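Local structure of acetyltransferase (Klebsiella pneumoniae, 5XUN) at residues E34-Q39 against Y62-G67; A143-L148 against N159-P164; R118-A123 against V127-L132. The protein probably transfers the acetyl group of acetyl-CoA to glycyl-tRNA(Gly), giving N-acetylglycyl-tRNA(Gly), and belongs to the GNAT toxins of type II toxin-antitoxin systems. The protein carries 1 engineered substitution. All coordinates share one frame; numbering follows the deposited sequence.

Contact 1 of 3, residues E34-Q39 against Y62-G67; sequences EHLKRQ and YYTLSG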
loop_
_atom_site.group_PDB
_atom_site.type_symbol
_atom_site.label_atom_id
_atom_site.label_comp_id
_atom_site.label_asym_id
_atom_site.label_seq_id
_atom_site.Cartn_x
_atom_site.Cartn_y
_atom_site.Cartn_z
ATOM N N GLU B 34 6.136 -23.343 2.957
ATOM C CA GLU B 34 5.095 -23.438 3.968
ATOM C C GLU B 34 4.105 -22.284 3.939
ATOM O O GLU B 34 2.912 -22.497 4.163
ATOM C CB GLU B 34 5.731 -23.470 5.361
ATOM C CG GLU B 34 6.988 -24.293 5.488
ATOM C CD GLU B 34 7.133 -24.959 6.844
ATOM O OE1 GLU B 34 7.739 -26.046 6.919
ATOM O OE2 GLU B 34 6.710 -24.358 7.854
ATOM N N HIS B 35 4.559 -21.068 3.640
ATOM C CA HIS B 35 3.779 -19.881 3.952
ATOM C C HIS B 35 3.459 -18.971 2.778
ATOM O O HIS B 35 2.490 -18.213 2.872
ATOM C CB HIS B 35 4.504 -19.038 5.011
ATOM C CG HIS B 35 4.949 -19.819 6.210
ATOM N ND1 HIS B 35 4.065 -20.317 7.142
ATOM C CD2 HIS B 35 6.184 -20.172 6.639
ATOM C CE1 HIS B 35 4.732 -20.952 8.088
ATOM N NE2 HIS B 35 6.021 -20.878 7.807
ATOM N N LEU B 36 4.225 -19.015 1.687
ATOM C CA LEU B 36 4.042 -18.039 0.619
ATOM C C LEU B 36 2.596 -18.006 0.147
ATOM O O LEU B 36 1.934 -16.963 0.187
ATOM C CB LEU B 36 4.964 -18.356 -0.556
ATOM C CG LEU B 36 4.752 -17.417 -1.749
ATOM C CD1 LEU B 36 5.027 -15.985 -1.328
ATOM C CD2 LEU B 36 5.640 -17.815 -2.905
ATOM N N LYS B 37 2.080 -19.164 -0.259
ATOM C CA LYS B 37 0.767 -19.218 -0.879
ATOM C C LYS B 37 -0.333 -18.866 0.112
ATOM O O LYS B 37 -1.302 -18.185 -0.244
ATOM C CB LYS B 37 0.553 -20.610 -1.466
ATOM C CG LYS B 37 -0.858 -20.923 -1.865
ATOM C CD LYS B 37 -1.265 -20.208 -3.119
ATOM C CE LYS B 37 -2.618 -20.727 -3.569
ATOM N NZ LYS B 37 -3.332 -19.757 -4.451
ATOM N N ARG B 38 -0.200 -19.303 1.364
ATOM C CA ARG B 38 -1.257 -19.043 2.332
ATOM C C ARG B 38 -1.318 -17.568 2.704
ATOM O O ARG B 38 -2.406 -17.015 2.894
ATOM C CB ARG B 38 -1.065 -19.890 3.588
ATOM C CG ARG B 38 -2.104 -19.575 4.665
ATOM C CD ARG B 38 -1.975 -20.460 5.886
ATOM N NE ARG B 38 -0.633 -20.429 6.459
ATOM C CZ ARG B 38 0.295 -21.355 6.241
ATOM N NH1 ARG B 38 1.482 -21.235 6.809
ATOM N NH2 ARG B 38 0.042 -22.396 5.450
ATOM N N GLN B 39 -0.163 -16.923 2.847
ATOM C CA GLN B 39 -0.176 -15.501 3.174
ATOM C C GLN B 39 -0.583 -14.655 1.969
ATOM O O GLN B 39 -1.171 -13.584 2.143
ATOM C CB GLN B 39 1.184 -15.082 3.732
ATOM C CG GLN B 39 1.475 -15.738 5.070
ATOM C CD GLN B 39 2.761 -15.265 5.728
ATOM O OE1 GLN B 39 3.336 -14.242 5.355
ATOM N NE2 GLN B 39 3.218 -16.021 6.717
ATOM N N TYR B 62 11.498 -15.835 -6.205
ATOM C CA TYR B 62 10.212 -15.259 -5.834
ATOM C C TYR B 62 10.435 -14.008 -4.996
ATOM O O TYR B 62 11.529 -13.787 -4.466
ATOM C CB TYR B 62 9.352 -16.280 -5.075
ATOM C CG TYR B 62 9.729 -16.473 -3.617
ATOM C CD1 TYR B 62 10.730 -17.372 -3.237
ATOM C CD2 TYR B 62 9.065 -15.782 -2.621
ATOM C CE1 TYR B 62 11.066 -17.544 -1.895
ATOM C CE2 TYR B 62 9.383 -15.944 -1.305
ATOM C CZ TYR B 62 10.379 -16.830 -0.937
ATOM O OH TYR B 62 10.679 -16.970 0.399
ATOM N N TYR B 63 9.378 -13.193 -4.874
ATOM C CA TYR B 63 9.405 -12.062 -3.949
ATOM C C TYR B 63 7.988 -11.756 -3.468
ATOM O O TYR B 63 7.006 -12.176 -4.083
ATOM C CB TYR B 63 10.062 -10.818 -4.580
ATOM C CG TYR B 63 9.266 -10.049 -5.622
ATOM C CD1 TYR B 63 8.272 -9.143 -5.246
ATOM C CD2 TYR B 63 9.539 -10.192 -6.976
ATOM C CE1 TYR B 63 7.567 -8.417 -6.196
ATOM C CE2 TYR B 63 8.837 -9.476 -7.933
ATOM C CZ TYR B 63 7.853 -8.587 -7.537
ATOM O OH TYR B 63 7.157 -7.868 -8.481
ATOM N N THR B 64 7.891 -11.010 -2.357
ATOM C CA THR B 64 6.603 -10.642 -1.772
ATOM C C THR B 64 6.540 -9.143 -1.479
ATOM O O THR B 64 7.541 -8.523 -1.111
ATOM C CB THR B 64 6.326 -11.409 -0.456
ATOM O OG1 THR B 64 7.187 -10.921 0.573
ATOM C CG2 THR B 64 6.580 -12.886 -0.628
ATOM N N LEU B 65 5.331 -8.574 -1.599
ATOM C CA LEU B 65 5.079 -7.156 -1.340
ATOM C C LEU B 65 3.929 -6.992 -0.357
ATOM O O LEU B 65 2.899 -7.657 -0.479
ATOM C CB LEU B 65 4.745 -6.406 -2.640
ATOM C CG LEU B 65 5.842 -6.461 -3.704
ATOM C CD1 LEU B 65 5.399 -5.833 -5.024
ATOM C CD2 LEU B 65 7.079 -5.774 -3.178
ATOM N N SER B 66 4.102 -6.093 0.609
ATOM C CA SER B 66 3.056 -5.782 1.572
ATOM C C SER B 66 3.002 -4.279 1.781
ATOM O O SER B 66 4.041 -3.616 1.789
ATOM C CB SER B 66 3.313 -6.476 2.921
ATOM O OG SER B 66 3.539 -7.864 2.725
ATOM N N GLY B 67 1.796 -3.743 1.934
ATOM C CA GLY B 67 1.662 -2.350 2.318
ATOM C C GLY B 67 2.194 -2.111 3.718
ATOM O O GLY B 67 2.029 -2.929 4.620
#
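With CG of L36 anti to the backbone N (chi1 176°), the leucine fork is carried toward the strand, where T64 at chi1 71° sets CG2 anti to its own carbonyl carbon and in line to meet it. The two methyls touch: L36 CD1 lies 3.5 Å from T64 CG2, the shortest approach between 34-39 and 62-67. The second branch of the leucine, CD2, stands 4.0 Å from CD2 of the Y62 ring and comes to that ring obliquely. L36 thus divides its two methyls between residues i and i+2 of the strand, whose side chains share one face of the sheet, and in both pairs the side chains run antiparallel, side by side.

The intervening Y63 points to the other face, where it packs on helix 108-126. F31 of helix 26-34 touches both L36 and Y62, and L45 touches both L36 and T64, so the methyl contacts sit inside a larger apolar layer. Within the short helix, Q39 N donates to H35 O at 3.0 Å, closing the first turn after H35, the N-cap residue. Just before it, CB of E34 rests 3.5 Å above the centre of the H35 ring.

No hydrogen bond crosses the contact. The polar ends are engaged elsewhere: Y62 OH bonds to L28 O, and T64 OG1 makes a weak bond with R96. Adhesion here is therefore by buried methyl and ring carbons, while partners beyond the two segments probably contribute to orienting the tyrosine, and more weakly the threonine.

Contact 2 of 3, residues A143-L148 against N159-P164; sequences AFFLRL and NLLFYP. Engineered in segment 143-148: F145 (natural residue Tyr). With ACO (acetyl coenzyme *a), chain E.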
loop_
_atom_site.group_PDB
_atom_site.type_symbol
_atom_site.label_atom_id
_atom_site.label_comp_id
_atom_site.label_asym_id
_atom_site.label_seq_id
_atom_site.Cartn_x
_atom_site.Cartn_y
_atom_site.Cartn_z
ATOM N N ALA B 143 24.458 -5.191 0.895
ATOM C CA ALA B 143 25.321 -4.701 -0.173
ATOM C C ALA B 143 24.633 -4.823 -1.524
ATOM O O ALA B 143 24.801 -3.964 -2.398
ATOM C CB ALA B 143 26.647 -5.465 -0.166
ATOM N N PHE B 144 23.860 -5.892 -1.712
ATOM C CA PHE B 144 23.080 -6.061 -2.933
ATOM C C PHE B 144 22.142 -4.878 -3.153
ATOM O O PHE B 144 22.087 -4.312 -4.250
ATOM C CB PHE B 144 22.301 -7.377 -2.855
ATOM C CG PHE B 144 21.266 -7.549 -3.928
ATOM C CD1 PHE B 144 21.636 -7.902 -5.215
ATOM C CD2 PHE B 144 19.916 -7.396 -3.640
ATOM C CE1 PHE B 144 20.685 -8.073 -6.199
ATOM C CE2 PHE B 144 18.959 -7.571 -4.623
ATOM C CZ PHE B 144 19.344 -7.903 -5.904
ATOM N N PHE B 145 21.392 -4.491 -2.119
ATOM C CA PHE B 145 20.425 -3.410 -2.288
ATOM C C PHE B 145 21.120 -2.059 -2.410
ATOM O O PHE B 145 20.697 -1.209 -3.202
ATOM C CB PHE B 145 19.421 -3.411 -1.132
ATOM C CG PHE B 145 18.411 -4.532 -1.204
ATOM C CD1 PHE B 145 17.526 -4.616 -2.271
ATOM C CD2 PHE B 145 18.342 -5.494 -0.210
ATOM C CE1 PHE B 145 16.601 -5.632 -2.353
ATOM C CE2 PHE B 145 17.415 -6.517 -0.285
ATOM C CZ PHE B 145 16.541 -6.585 -1.361
ATOM N N LEU B 146 22.199 -1.852 -1.650
ATOM C CA LEU B 146 22.953 -0.605 -1.750
ATOM C C LEU B 146 23.478 -0.382 -3.161
ATOM O O LEU B 146 23.468 0.749 -3.660
ATOM C CB LEU B 146 24.103 -0.607 -0.745
ATOM C CG LEU B 146 23.669 -0.502 0.720
ATOM C CD1 LEU B 146 24.862 -0.609 1.653
ATOM C CD2 LEU B 146 22.925 0.802 0.967
ATOM N N ARG B 147 23.925 -1.449 -3.826
ATOM C CA ARG B 147 24.470 -1.300 -5.170
ATOM C C ARG B 147 23.390 -0.938 -6.176
ATOM O O ARG B 147 23.668 -0.242 -7.161
ATOM C CB ARG B 147 25.182 -2.583 -5.596
ATOM C CG ARG B 147 26.496 -2.333 -6.311
ATOM C CD ARG B 147 27.143 -3.621 -6.813
ATOM N NE ARG B 147 26.913 -4.762 -5.929
ATOM C CZ ARG B 147 26.322 -5.891 -6.311
ATOM N NH1 ARG B 147 26.142 -6.886 -5.447
ATOM N NH2 ARG B 147 25.910 -6.028 -7.563
ATOM N N LEU B 148 22.160 -1.398 -5.951
ATOM C CA LEU B 148 21.028 -1.035 -6.792
ATOM C C LEU B 148 20.523 0.375 -6.527
ATOM O O LEU B 148 19.620 0.835 -7.233
ATOM C CB LEU B 148 19.891 -2.045 -6.596
ATOM C CG LEU B 148 20.266 -3.457 -7.036
ATOM C CD1 LEU B 148 19.177 -4.457 -6.698
ATOM C CD2 LEU B 148 20.526 -3.438 -8.535
ATOM N N ASN B 159 20.066 -2.304 9.018
ATOM C CA ASN B 159 19.663 -3.077 7.849
ATOM C C ASN B 159 18.441 -2.498 7.150
ATOM O O ASN B 159 17.942 -3.102 6.194
ATOM C CB ASN B 159 19.391 -4.530 8.252
ATOM C CG ASN B 159 20.667 -5.295 8.551
ATOM O OD1 ASN B 159 21.596 -5.318 7.737
ATOM N ND2 ASN B 159 20.733 -5.898 9.734
ATOM N N LEU B 160 17.969 -1.334 7.583
ATOM C CA LEU B 160 16.774 -0.728 7.013
ATOM C C LEU B 160 17.180 0.143 5.834
ATOM O O LEU B 160 17.968 1.081 5.989
ATOM C CB LEU B 160 16.032 0.091 8.067
ATOM C CG LEU B 160 15.796 -0.611 9.409
ATOM C CD1 LEU B 160 15.075 0.308 10.380
ATOM C CD2 LEU B 160 15.039 -1.915 9.231
ATOM N N LEU B 161 16.654 -0.177 4.655
ATOM C CA LEU B 161 16.957 0.537 3.426
ATOM C C LEU B 161 15.653 0.993 2.784
ATOM O O LEU B 161 14.560 0.558 3.162
ATOM C CB LEU B 161 17.767 -0.327 2.449
ATOM C CG LEU B 161 19.029 -0.977 3.028
ATOM C CD1 LEU B 161 19.690 -1.867 1.994
ATOM C CD2 LEU B 161 20.000 0.083 3.534
ATOM N N PHE B 162 15.775 1.878 1.801
ATOM C CA PHE B 162 14.612 2.570 1.272
ATOM C C PHE B 162 14.919 3.022 -0.144
ATOM O O PHE B 162 16.024 3.490 -0.422
ATOM C CB PHE B 162 14.257 3.771 2.159
ATOM C CG PHE B 162 13.090 4.579 1.669
ATOM C CD1 PHE B 162 11.801 4.071 1.723
ATOM C CD2 PHE B 162 13.285 5.859 1.162
ATOM C CE1 PHE B 162 10.729 4.825 1.283
ATOM C CE2 PHE B 162 12.218 6.614 0.719
ATOM C CZ PHE B 162 10.938 6.094 0.774
ATOM N N TYR B 163 13.945 2.884 -1.028
ATOM C CA TYR B 163 14.070 3.392 -2.390
ATOM C C TYR B 163 12.878 4.299 -2.662
ATOM O O TYR B 163 11.733 3.810 -2.729
ATOM C CB TYR B 163 14.140 2.247 -3.395
ATOM C CG TYR B 163 14.718 2.641 -4.738
ATOM C CD1 TYR B 163 13.924 3.241 -5.704
ATOM C CD2 TYR B 163 16.054 2.395 -5.046
ATOM C CE1 TYR B 163 14.436 3.594 -6.937
ATOM C CE2 TYR B 163 16.580 2.745 -6.282
ATOM C CZ TYR B 163 15.767 3.342 -7.224
ATOM O OH TYR B 163 16.272 3.692 -8.459
ATOM N N PRO B 164 13.087 5.609 -2.822
ATOM C CA PRO B 164 11.946 6.535 -2.900
ATOM C C PRO B 164 11.167 6.411 -4.201
ATOM O O PRO B 164 11.732 6.196 -5.277
ATOM C CB PRO B 164 12.588 7.922 -2.770
ATOM C CG PRO B 164 14.042 7.738 -2.978
ATOM C CD PRO B 164 14.392 6.287 -2.891
HETATM N N1A ACO E . 23.075 -7.949 -15.003
HETATM C C2A ACO E . 23.475 -7.711 -13.736
HETATM N N3A ACO E . 24.373 -8.466 -13.071
HETATM C C4A ACO E . 24.945 -9.547 -13.662
HETATM C C5A ACO E . 24.554 -9.869 -15.050
HETATM C C6A ACO E . 23.561 -8.993 -15.713
HETATM N N6A ACO E . 23.163 -9.238 -16.986
HETATM N N7A ACO E . 25.243 -10.964 -15.408
HETATM C C8A ACO E . 26.001 -11.313 -14.345
HETATM N N9A ACO E . 25.849 -10.471 -13.308
HETATM C C1B ACO E . 26.550 -10.630 -11.998
HETATM C C2B ACO E . 27.396 -9.435 -11.576
HETATM O O2B ACO E . 28.785 -9.682 -11.837
HETATM C C3B ACO E . 27.140 -9.296 -10.086
HETATM O O3B ACO E . 28.155 -9.986 -9.359
HETATM P P3B ACO E . 28.703 -9.466 -7.934
HETATM O O7A ACO E . 29.720 -8.406 -8.289
HETATM O O8A ACO E . 27.478 -8.927 -7.234
HETATM O O9A ACO E . 29.282 -10.709 -7.298
HETATM C C4B ACO E . 25.829 -10.030 -9.840
HETATM O O4B ACO E . 25.572 -10.856 -10.977
HETATM C C5B ACO E . 24.629 -9.110 -9.632
HETATM O O5B ACO E . 23.736 -9.745 -8.719
HETATM P P1A ACO E . 22.473 -10.611 -9.222
HETATM O O1A ACO E . 22.959 -11.742 -10.090
HETATM O O2A ACO E . 21.392 -9.697 -9.737
HETATM O O3A ACO E . 21.983 -11.193 -7.813
HETATM P P2A ACO E . 21.594 -12.736 -7.598
HETATM O O4A ACO E . 20.874 -13.262 -8.811
HETATM O O5A ACO E . 22.790 -13.477 -7.052
HETATM O O6A ACO E . 20.530 -12.537 -6.410
HETATM C CBP ACO E . 20.094 -12.493 -4.080
HETATM C CCP ACO E . 20.954 -11.924 -5.195
HETATM C CDP ACO E . 18.624 -12.420 -4.472
HETATM C CEP ACO E . 20.338 -11.712 -2.798
HETATM C CAP ACO E . 20.566 -13.933 -3.920
HETATM O OAP ACO E . 21.930 -13.905 -3.481
HETATM C C9P ACO E . 19.755 -14.700 -2.920
HETATM O O9P ACO E . 18.709 -15.251 -3.236
HETATM N N8P ACO E . 20.270 -14.745 -1.700
HETATM C C7P ACO E . 19.813 -15.686 -0.702
HETATM C C6P ACO E . 18.532 -15.214 -0.029
HETATM C C5P ACO E . 18.668 -13.749 0.293
HETATM O O5P ACO E . 19.510 -13.362 1.090
HETATM N N4P ACO E . 17.828 -12.939 -0.347
HETATM C C3P ACO E . 17.909 -11.499 -0.223
HETATM C C2P ACO E . 17.346 -10.995 1.096
HETATM S S1P ACO E . 15.778 -10.255 0.782
HETATM C C ACO E . 15.728 -9.307 2.136
HETATM O O ACO E . 16.767 -9.158 2.750
HETATM C CH3 ACO E . 14.422 -8.686 2.544
#
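Phosphate oxygen O8A of acetyl-CoA is approached by both terminal nitrogens of R147, at 3.0 Å from NH1 and 3.3 Å from NH2, and it sits obliquely to the guanidinium. The arginine chain bends at chi3 (-34°) to bring its head to the cofactor. Its opposite charge would favour the 3'-phosphate there.

Between 143-148 and 159-164 no hydrogen bond forms, and the contact is mainly hydrocarbon. L161 is the main partner from the strand: its CD1 meets CB of F145 at 3.5 Å, obliquely to the ring, and its CD2 meets CD2 of L146 at 4.0 Å, with those two leucine side chains nearly perpendicular. One leucine therefore touches two successive helical residues. Further along, the carbonyl oxygen of L148 faces the edge of the Y163 ring, close to its plane and 3.7 Å from CE2, an approach toward aromatic C-H. F150 meets the rings of both F145 and Y163 edge-to-face, a further link between helix and strand.

F145, an engineered residue (Tyr in the natural sequence), carries its ring away from the strand, until the edge at CE2 lies 4.1 Å from the acetyl carbon C of the cofactor. F144 turns its CD2 edge onto the centre of one face of this ring, the two planes being steeply inclined. The F144 ring itself is sandwiched: L148 CD1 covers one face near the rim and CCP of the cofactor the other.

A helix packed on the sheet through one side and lining acetyl-CoA with another is the arrangement of the GNAT fold, in which this helix borders the cofactor pocket.

Contact 3 of 3, residues R118-A123 against V127-L132; sequences RVVWGA and VGIYGL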
loop_
_atom_site.group_PDB
_atom_site.type_symbol
_atom_site.label_atom_id
_atom_site.label_comp_id
_atom_site.label_asym_id
_atom_site.label_seq_id
_atom_site.Cartn_x
_atom_site.Cartn_y
_atom_site.Cartn_z
ATOM N N ARG B 118 8.394 -1.680 -10.929
ATOM C CA ARG B 118 7.268 -1.399 -11.809
ATOM C C ARG B 118 5.940 -1.631 -11.095
ATOM O O ARG B 118 4.976 -0.882 -11.306
ATOM C CB ARG B 118 7.370 -2.252 -13.071
ATOM C CG ARG B 118 6.254 -2.007 -14.060
ATOM C CD ARG B 118 6.415 -2.854 -15.309
ATOM N NE ARG B 118 7.520 -2.402 -16.149
ATOM C CZ ARG B 118 7.480 -1.318 -16.920
ATOM N NH1 ARG B 118 6.390 -0.561 -16.959
ATOM N NH2 ARG B 118 8.534 -0.988 -17.652
ATOM N N VAL B 119 5.865 -2.668 -10.254
ATOM C CA VAL B 119 4.643 -2.922 -9.499
ATOM C C VAL B 119 4.388 -1.795 -8.511
ATOM O O VAL B 119 3.263 -1.299 -8.385
ATOM C CB VAL B 119 4.714 -4.287 -8.789
ATOM C CG1 VAL B 119 3.542 -4.450 -7.842
ATOM C CG2 VAL B 119 4.742 -5.416 -9.807
ATOM N N VAL B 120 5.427 -1.381 -7.788
ATOM C CA VAL B 120 5.273 -0.320 -6.798
ATOM C C VAL B 120 4.957 1.005 -7.479
ATOM O O VAL B 120 4.207 1.835 -6.945
ATOM C CB VAL B 120 6.534 -0.229 -5.923
ATOM C CG1 VAL B 120 6.501 1.016 -5.051
ATOM C CG2 VAL B 120 6.648 -1.486 -5.067
ATOM N N TRP B 121 5.540 1.232 -8.657
ATOM C CA TRP B 121 5.214 2.426 -9.425
ATOM C C TRP B 121 3.732 2.458 -9.762
ATOM O O TRP B 121 3.042 3.440 -9.470
ATOM C CB TRP B 121 6.059 2.469 -10.698
ATOM C CG TRP B 121 5.832 3.671 -11.542
ATOM C CD1 TRP B 121 5.851 4.975 -11.141
ATOM C CD2 TRP B 121 5.567 3.685 -12.950
ATOM N NE1 TRP B 121 5.605 5.799 -12.210
ATOM C CE2 TRP B 121 5.426 5.030 -13.333
ATOM C CE3 TRP B 121 5.433 2.688 -13.921
ATOM C CZ2 TRP B 121 5.158 5.406 -14.647
ATOM C CZ3 TRP B 121 5.166 3.061 -15.225
ATOM C CH2 TRP B 121 5.030 4.408 -15.577
ATOM N N GLY B 122 3.213 1.355 -10.314
ATOM C CA GLY B 122 1.787 1.269 -10.574
ATOM C C GLY B 122 0.957 1.515 -9.328
ATOM O O GLY B 122 -0.040 2.241 -9.370
ATOM N N ALA B 123 1.371 0.922 -8.201
ATOM C CA ALA B 123 0.632 1.072 -6.954
ATOM C C ALA B 123 0.656 2.508 -6.448
ATOM O O ALA B 123 -0.340 2.991 -5.895
ATOM C CB ALA B 123 1.199 0.124 -5.899
ATOM N N VAL B 127 -2.550 4.829 -4.669
ATOM C CA VAL B 127 -2.498 4.954 -3.220
ATOM C C VAL B 127 -1.177 5.617 -2.851
ATOM O O VAL B 127 -0.154 5.407 -3.508
ATOM C CB VAL B 127 -2.650 3.564 -2.546
ATOM C CG1 VAL B 127 -2.280 3.622 -1.096
ATOM C CG2 VAL B 127 -4.095 3.037 -2.695
ATOM N N GLY B 128 -1.199 6.438 -1.804
ATOM C CA GLY B 128 0.013 7.121 -1.398
ATOM C C GLY B 128 1.110 6.189 -0.925
ATOM O O GLY B 128 0.960 5.503 0.094
ATOM N N ILE B 129 2.235 6.183 -1.638
ATOM C CA ILE B 129 3.366 5.302 -1.336
ATOM C C ILE B 129 4.636 6.112 -1.542
ATOM O O ILE B 129 5.006 6.408 -2.685
ATOM C CB ILE B 129 3.389 4.047 -2.220
ATOM C CG1 ILE B 129 2.217 3.123 -1.871
ATOM C CG2 ILE B 129 4.728 3.296 -2.083
ATOM C CD1 ILE B 129 1.926 2.159 -2.950
ATOM N N TYR B 130 5.323 6.432 -0.449
ATOM C CA TYR B 130 6.478 7.316 -0.530
ATOM C C TYR B 130 7.727 6.592 -1.015
ATOM O O TYR B 130 8.657 7.244 -1.502
ATOM C CB TYR B 130 6.736 7.959 0.838
ATOM C CG TYR B 130 7.840 8.992 0.832
ATOM C CD1 TYR B 130 7.665 10.223 0.200
ATOM C CD2 TYR B 130 9.052 8.746 1.461
ATOM C CE1 TYR B 130 8.672 11.172 0.185
ATOM C CE2 TYR B 130 10.067 9.689 1.454
ATOM C CZ TYR B 130 9.871 10.897 0.814
ATOM O OH TYR B 130 10.875 11.831 0.805
ATOM N N GLY B 131 7.758 5.269 -0.916
ATOM C CA GLY B 131 8.822 4.500 -1.524
ATOM C C GLY B 131 8.752 3.051 -1.091
ATOM O O GLY B 131 7.777 2.610 -0.472
ATOM N N LEU B 132 9.816 2.322 -1.423
ATOM C CA LEU B 132 9.909 0.892 -1.159
ATOM C C LEU B 132 10.842 0.664 0.021
ATOM O O LEU B 132 12.019 1.035 -0.033
ATOM C CB LEU B 132 10.401 0.140 -2.394
ATOM C CG LEU B 132 10.698 -1.360 -2.269
ATOM C CD1 LEU B 132 9.431 -2.202 -2.131
ATOM C CD2 LEU B 132 11.498 -1.811 -3.476
#
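The carbonyl of A123 accepts V127 N at 3.1 Å, with an N-H...O angle of 153°, an i to i+4 bond at the end of helix 108-126, where V127 turns to an extended backbone. Beyond it the chain turns back along the helix and enters strand 131-135.

I129 turns its side chain toward the helix. Its CG1 arm, placed beside the backbone N by chi1 of -69°, carries CD1 to within 3.7 Å of A123 CB, while CG2, the other branch at CB, lies 4.1 Å from V120 CG1. V120 then bridges to the strand: its other methyl, CG2, stands 4.1 Å from L132 CD1, the two side chains set crosswise. V92 of strand 88-99 touches V120 and I129 as well, so all three elements of this beta-alpha-beta unit meet in the same core.

One backbone bond joins the last turn of the helix to the loop, and the rest is contact between aliphatic side chains, from the methyl of A123 to the branched V120, I129 and L132. Apart from that bond, the helix is held to the loop and to the start of the strand by non-directional methyl contacts, most of them buried.

How the contacts relate
All three contacts attach helices to one mixed sheet. Contacts 2 and 3 join directly, as strands 160-164 and 131-135 are neighbours: Y163 O and L132 N, 2.8 Å apart, make a probable hydrogen bond. Contacts 1 and 3 meet through helix 108-126, where V119 CG1 lies 3.6 Å from L65 CD1; both also touch the second subunit. Contacts 1 and 2 stand on opposite sides of the chain's centre, their centres 20 Å apart and their nearest atoms about 8 Å apart. Acetyl-CoA is touched within contact 2, while the side chains of T64 in contact 1 and L132 in contact 3 remain about 8 and 9 Å from it.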